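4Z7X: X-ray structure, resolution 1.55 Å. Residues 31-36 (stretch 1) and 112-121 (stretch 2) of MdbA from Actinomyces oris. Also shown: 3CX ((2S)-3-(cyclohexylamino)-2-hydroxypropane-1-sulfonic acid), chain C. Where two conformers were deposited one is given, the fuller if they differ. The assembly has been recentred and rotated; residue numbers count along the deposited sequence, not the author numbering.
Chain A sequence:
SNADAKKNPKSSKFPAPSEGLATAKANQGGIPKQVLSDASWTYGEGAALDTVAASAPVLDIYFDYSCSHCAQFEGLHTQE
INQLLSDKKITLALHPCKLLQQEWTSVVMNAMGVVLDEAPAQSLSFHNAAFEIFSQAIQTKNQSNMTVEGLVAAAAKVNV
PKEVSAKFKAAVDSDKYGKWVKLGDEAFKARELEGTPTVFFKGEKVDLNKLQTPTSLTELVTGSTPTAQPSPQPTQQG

Stretch 1 31-36: IPKQVL
Stretch 2 (112-121) MGVVLDEAPA

Stretch 1 is an irregular segment that folds over the C-terminal end of a helix in stretch 2. Residues 112-118 are helical, with phi near -60° and psi near -40° through Leu 116. The regular bonds run from Leu 116 N to Met 112 O (2.8 Å), Asp 117 N to Gly 113 O (3.0 Å), Glu 118 N to Val 114 O (2.8 Å) and Ala 119 N to Val 115 O (2.7 Å). Ala 119, at phi/psi -143/55, leaves helical geometry, and a 3-10 segment starts at Pro 120.

Stretch 1 enters extended at Ile 31 (-129/136) and Pro 32 (-56/146). It then makes a type I turn from Pro 32 to Val 35, with Lys 33 at -58/-35 and Gln 34 at -94/2. Val 35 N closes the turn on Pro 32 O at 3.1 Å. Val 35 (-78/143) and Leu 36 (-84/174) are extended again. In register, Pro 32 lies against Gly 113, with their CA atoms 5.5 Å apart.

Pro 32 points toward the helix. Its ring, C-gamma exo, places CG 3.9 Å from Gly 113 CA. Gly 113 has no side chain, and an ideal CB there would lie 3.8 Å from Pro 32 CG. Pro 32 CB also meets Leu 116 CB at 4.0 Å. Leu 116 points toward stretch 1 as an m,t rotamer (-70°, 169°). This brings its CD1 within 4.1 Å of CG2 of Val 35, which is t at chi1. These contacts are apolar and buried.

Asp 117 is the polar centre of the contact. Its CA-to-CB bond points sideways, but chi1 of -82° (m) and chi2 of -13° bring the carboxylate to the turn. OD1 accepts a hydrogen bond from Lys 33 N at 2.8 Å, with an N-H...O angle of 163°. The same oxygen lies 3.3 Å from Pro 32 CA. Water 2 donates to Asp 117 OD1 (2.8 Å) and accepts from Gln 34 N (2.9 Å), so the acid serves two successive turn amides, one directly and one through water. Water 1 donates to Asp 117 OD2 (2.7 Å) and to Ile 31 O (2.8 Å).

Lys 33 starts sideways and is m,t,m,t (-66°, 167°, -77°, 177°). The bend at chi3 returns its end to the helix. Its NZ donates to Asp 117 O at 3.0 Å, a carbonyl near the helix end. NZ stays 4.4 Å from Asp 117 OD1, beyond a salt bridge; the opposite charges are merely near each other.

Gln 34 is m,t (-61°, -159°) with chi3 at 67°. Its NE2 lies 4.0 Å from Pro 120 CB and donates to water 3 (2.8 Å), which donates to Leu 116 O (2.6 Å). The ligand 3CX lies beside this end of the contact: its CAH is 3.6 Å from Gln 34 OE1, and its CAE 3.7 Å from Leu 116 CD2.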

ATOM      1  N   ILE A  31       9.485  10.919   6.086  1.00 11.14           N
ATOM      2  CA  ILE A  31       8.987  10.092   5.024  1.00 10.63           C
ATOM      3  C   ILE A  31       9.854   8.842   4.983  1.00 10.20           C
ATOM      4  O   ILE A  31      11.083   8.927   5.066  1.00 10.79           O
ATOM      5  CB  ILE A  31       9.028  10.855   3.663  1.00 12.29           C
ATOM      6  CG1 ILE A  31       8.197  12.162   3.775  1.00 17.05           C
ATOM      7  CG2 ILE A  31       8.547   9.965   2.505  1.00 11.13           C
ATOM      8  CD1 ILE A  31       8.142  13.003   2.527  1.00 17.24           C
ATOM      9  N   PRO A  32       9.228   7.642   4.840  1.00  9.58           N
ATOM     10  CA  PRO A  32      10.084   6.443   4.837  1.00  9.90           C
ATOM     11  C   PRO A  32      11.185   6.499   3.771  1.00 10.42           C
ATOM     12  O   PRO A  32      10.986   7.041   2.679  1.00  9.61           O
ATOM     13  CB  PRO A  32       9.116   5.296   4.618  1.00 11.36           C
ATOM     14  CG  PRO A  32       7.788   5.857   5.052  1.00 10.83           C
ATOM     15  CD  PRO A  32       7.833   7.304   4.667  1.00  9.48           C
ATOM     16  N   LYS A  33      12.338   5.919   4.106  1.00 10.38           N
ATOM     17  CA  LYS A  33      13.518   6.013   3.240  1.00 12.08           C
ATOM     18  C   LYS A  33      13.321   5.475   1.836  1.00 12.38           C
ATOM     19  O   LYS A  33      13.930   5.965   0.905  1.00 12.67           O
ATOM     20  CB  LYS A  33      14.682   5.258   3.899  1.00 14.76           C
ATOM     21  CG  LYS A  33      15.188   5.875   5.194  1.00 19.33           C
ATOM     22  CD  LYS A  33      16.115   4.895   5.938  1.00 32.04           C
ATOM     23  CE  LYS A  33      15.323   3.792   6.666  1.00 39.92           C
ATOM     24  NZ  LYS A  33      16.153   2.758   7.365  1.00 40.51           N
ATOM     25  N   GLN A  34      12.528   4.430   1.683  1.00 10.83           N
ATOM     26  CA  GLN A  34      12.346   3.814   0.375  0.70 13.50           C
ATOM     27  C   GLN A  34      11.110   4.361  -0.369  1.00 12.69           C
ATOM     28  O   GLN A  34      10.800   3.916  -1.447  1.00 13.84           O
ATOM     29  CB  GLN A  34      12.339   2.274   0.473  0.70 14.86           C
ATOM     30  CG  GLN A  34      13.641   1.675   1.012  0.70 15.71           C
ATOM     31  CD  GLN A  34      13.842   0.215   0.643  0.70 19.82           C
ATOM     32  OE1 GLN A  34      14.028  -0.111  -0.535  0.70 27.32           O
ATOM     33  NE2 GLN A  34      13.845  -0.687   1.661  0.70 27.94           N
ATOM     34  N   VAL A  35      10.405   5.328   0.215  1.00  9.85           N
ATOM     35  CA  VAL A  35       9.246   5.939  -0.422  1.00  9.53           C
ATOM     36  C   VAL A  35       9.674   6.946  -1.483  1.00  9.38           C
ATOM     37  O   VAL A  35      10.619   7.704  -1.330  1.00 10.66           O
ATOM     38  CB  VAL A  35       8.267   6.526   0.643  1.00 10.58           C
ATOM     39  CG1 VAL A  35       7.377   7.617   0.076  1.00 11.04           C
ATOM     40  CG2 VAL A  35       7.403   5.366   1.221  1.00 10.45           C
ATOM     41  N   LEU A  36       8.904   6.970  -2.548  1.00  9.60           N
ATOM     42  CA  LEU A  36       9.150   7.829  -3.690  1.00 11.59           C
ATOM     43  C   LEU A  36       8.576   9.230  -3.484  1.00 11.17           C
ATOM     44  O   LEU A  36       7.859   9.496  -2.517  1.00 11.12           O
ATOM     45  CB  LEU A  36       8.585   7.177  -4.933  1.00 11.55           C
ATOM     46  CG  LEU A  36       9.178   5.842  -5.326  1.00 12.88           C
ATOM     47  CD1 LEU A  36       8.471   5.315  -6.529  1.00 14.01           C
ATOM     48  CD2 LEU A  36      10.648   5.946  -5.629  1.00 18.07           C
HETATM   49  N   MSE A 112       3.208   1.705   9.575  1.00  9.90           N
HETATM   50  CA  MSE A 112       3.753   1.254   8.289  0.70  9.65           C
HETATM   51  C   MSE A 112       5.072   1.921   7.996  1.00  9.69           C
HETATM   52  O   MSE A 112       5.973   1.297   7.446  1.00  9.48           O
HETATM   53  CB  MSE A 112       2.768   1.515   7.143  0.70  9.99           C
HETATM   54  CG  MSE A 112       3.317   1.077   5.765  0.70 12.72           C
HETATM   55 SE   MSE A 112       4.012  -0.799   5.678  0.46 11.70          SE
HETATM   56  CE  MSE A 112       2.253  -1.588   5.335  0.70 12.79           C
ATOM     57  N   GLY A 113       5.226   3.198   8.360  1.00  8.88           N
ATOM     58  CA  GLY A 113       6.499   3.889   8.135  1.00  9.34           C
ATOM     59  C   GLY A 113       7.633   3.216   8.897  1.00 10.15           C
ATOM     60  O   GLY A 113       8.739   3.037   8.375  1.00 10.40           O
ATOM     61  N   VAL A 114       7.358   2.823  10.137  1.00  9.76           N
ATOM     62  CA  VAL A 114       8.369   2.122  10.934  1.00 10.33           C
ATOM     63  C   VAL A 114       8.703   0.780  10.272  1.00  9.19           C
ATOM     64  O   VAL A 114       9.860   0.408  10.158  1.00 10.42           O
ATOM     65  CB  VAL A 114       7.844   1.865  12.372  1.00 10.34           C
ATOM     66  CG1 VAL A 114       8.803   0.972  13.149  1.00 11.70           C
ATOM     67  CG2 VAL A 114       7.571   3.158  13.150  1.00 10.17           C
ATOM     68  N   VAL A 115       7.666   0.053   9.811  1.00  9.13           N
ATOM     69  CA  VAL A 115       7.919  -1.216   9.157  1.00  8.84           C
ATOM     70  C   VAL A 115       8.763  -1.016   7.873  1.00  9.42           C
ATOM     71  O   VAL A 115       9.714  -1.776   7.619  1.00 11.17           O
ATOM     72  CB  VAL A 115       6.605  -1.996   8.907  1.00  8.40           C
ATOM     73  CG1 VAL A 115       6.908  -3.239   8.115  1.00 11.81           C
ATOM     74  CG2 VAL A 115       5.970  -2.338  10.207  1.00  9.63           C
ATOM     75  N   LEU A 116       8.380  -0.057   7.040  1.00  8.86           N
ATOM     76  CA  LEU A 116       9.164   0.206   5.840  1.00 10.46           C
ATOM     77  C   LEU A 116      10.613   0.505   6.126  1.00 10.00           C
ATOM     78  O   LEU A 116      11.512   0.055   5.417  1.00 12.79           O
ATOM     79  CB  LEU A 116       8.556   1.345   5.041  1.00  9.22           C
ATOM     80  CG  LEU A 116       7.225   1.001   4.356  1.00 11.33           C
ATOM     81  CD1 LEU A 116       6.534   2.235   3.796  1.00 11.87           C
ATOM     82  CD2 LEU A 116       7.388  -0.030   3.229  1.00 13.13           C
ATOM     83  N   ASP A 117      10.842   1.297   7.156  1.00  9.70           N
ATOM     84  CA  ASP A 117      12.173   1.730   7.481  1.00 10.11           C
ATOM     85  C   ASP A 117      12.994   0.670   8.224  1.00 11.68           C
ATOM     86  O   ASP A 117      14.209   0.642   8.062  1.00 14.93           O
ATOM     87  CB  ASP A 117      12.137   3.003   8.341  1.00 11.04           C
ATOM     88  CG  ASP A 117      11.964   4.279   7.526  1.00 12.45           C
ATOM     89  OD1 ASP A 117      12.106   4.237   6.278  1.00 14.34           O
ATOM     90  OD2 ASP A 117      11.760   5.347   8.156  1.00 13.77           O
ATOM     91  N   GLU A 118      12.355  -0.182   9.041  1.00 11.71           N
ATOM     92  CA  GLU A 118      13.091  -1.083   9.910  0.70 13.83           C
ATOM     93  C   GLU A 118      12.872  -2.577   9.658  1.00 13.09           C
ATOM     94  O   GLU A 118      13.680  -3.410  10.093  1.00 16.22           O
ATOM     95  CB  GLU A 118      12.768  -0.767  11.357  0.70 16.60           C
ATOM     96  CG  GLU A 118      13.092   0.671  11.729  0.70 21.12           C
ATOM     97  CD  GLU A 118      13.763   0.770  13.076  0.70 28.52           C
ATOM     98  OE1 GLU A 118      13.531  -0.110  13.932  0.70 35.69           O
ATOM     99  OE2 GLU A 118      14.545   1.710  13.271  0.70 39.93           O
ATOM    100  N   ALA A 119      11.772  -2.923   8.994  1.00 11.62           N
ATOM    101  CA  ALA A 119      11.444  -4.327   8.716  1.00 11.74           C
ATOM    102  C   ALA A 119      10.795  -4.456   7.324  1.00 12.89           C
ATOM    103  O   ALA A 119       9.690  -4.991   7.184  1.00 10.26           O
ATOM    104  CB  ALA A 119      10.530  -4.879   9.781  1.00 13.50           C
ATOM    105  N   PRO A 120      11.475  -3.959   6.290  1.00 11.88           N
ATOM    106  CA  PRO A 120      10.847  -3.926   4.960  1.00 12.00           C
ATOM    107  C   PRO A 120      10.462  -5.320   4.434  1.00 12.96           C
ATOM    108  O   PRO A 120       9.509  -5.432   3.677  1.00 13.13           O
ATOM    109  CB  PRO A 120      11.908  -3.256   4.076  1.00 13.37           C
ATOM    110  CG  PRO A 120      13.199  -3.445   4.853  1.00 13.19           C
ATOM    111  CD  PRO A 120      12.775  -3.280   6.300  1.00 13.39           C
ATOM    112  N   ALA A 121      11.140  -6.368   4.890  1.00 13.80           N
ATOM    113  CA  ALA A 121      10.779  -7.724   4.465  1.00 14.55           C
ATOM    114  C   ALA A 121       9.349  -8.105   4.805  1.00 12.49           C
ATOM    115  O   ALA A 121       8.779  -8.988   4.182  1.00 15.81           O
ATOM    116  CB  ALA A 121      11.739  -8.760   5.031  1.00 16.91           C
TER
HETATM  117  OAA 3CX C 501      14.868  -6.103  -6.708  1.00 40.36           O
HETATM  118  OAB 3CX C 501      12.690  -5.091  -7.547  1.00 30.13           O
HETATM  119  OAC 3CX C 501      11.146  -3.665  -5.186  1.00 22.90           O
HETATM  120  OAD 3CX C 501      14.443  -3.645  -7.013  1.00 44.64           O
HETATM  121  CAE 3CX C 501       9.530  -2.126   1.018  1.00 21.52           C
HETATM  122  CAF 3CX C 501      10.185  -0.879   0.486  1.00 22.25           C
HETATM  123  CAG 3CX C 501      10.236  -3.441   0.709  1.00 23.03           C
HETATM  124  CAH 3CX C 501      10.615  -1.081  -0.968  1.00 23.57           C
HETATM  125  CAI 3CX C 501      10.695  -3.670  -0.711  1.00 28.73           C
HETATM  126  CAJ 3CX C 501      12.353  -3.407  -3.182  1.00 21.44           C
HETATM  127  CAK 3CX C 501      13.365  -4.704  -5.051  1.00 22.78           C
HETATM  128  NAL 3CX C 501      11.337  -2.395  -2.833  1.00 20.82           N
HETATM  129  CAM 3CX C 501      12.459  -3.514  -4.695  1.00 22.81           C
HETATM  130  CAN 3CX C 501      10.504  -2.466  -1.589  1.00 28.64           C
HETATM  131  SAO 3CX C 501      13.797  -4.884  -6.650  1.00 33.46           S
HETATM  132  O   HOH W   1      12.429   7.859   7.301  1.00 17.43           O
HETATM  133  O   HOH W   2      11.662   2.805   3.969  1.00 13.78           O
HETATM  134  O   HOH W   3      13.859   0.264   4.315  1.00 29.66           O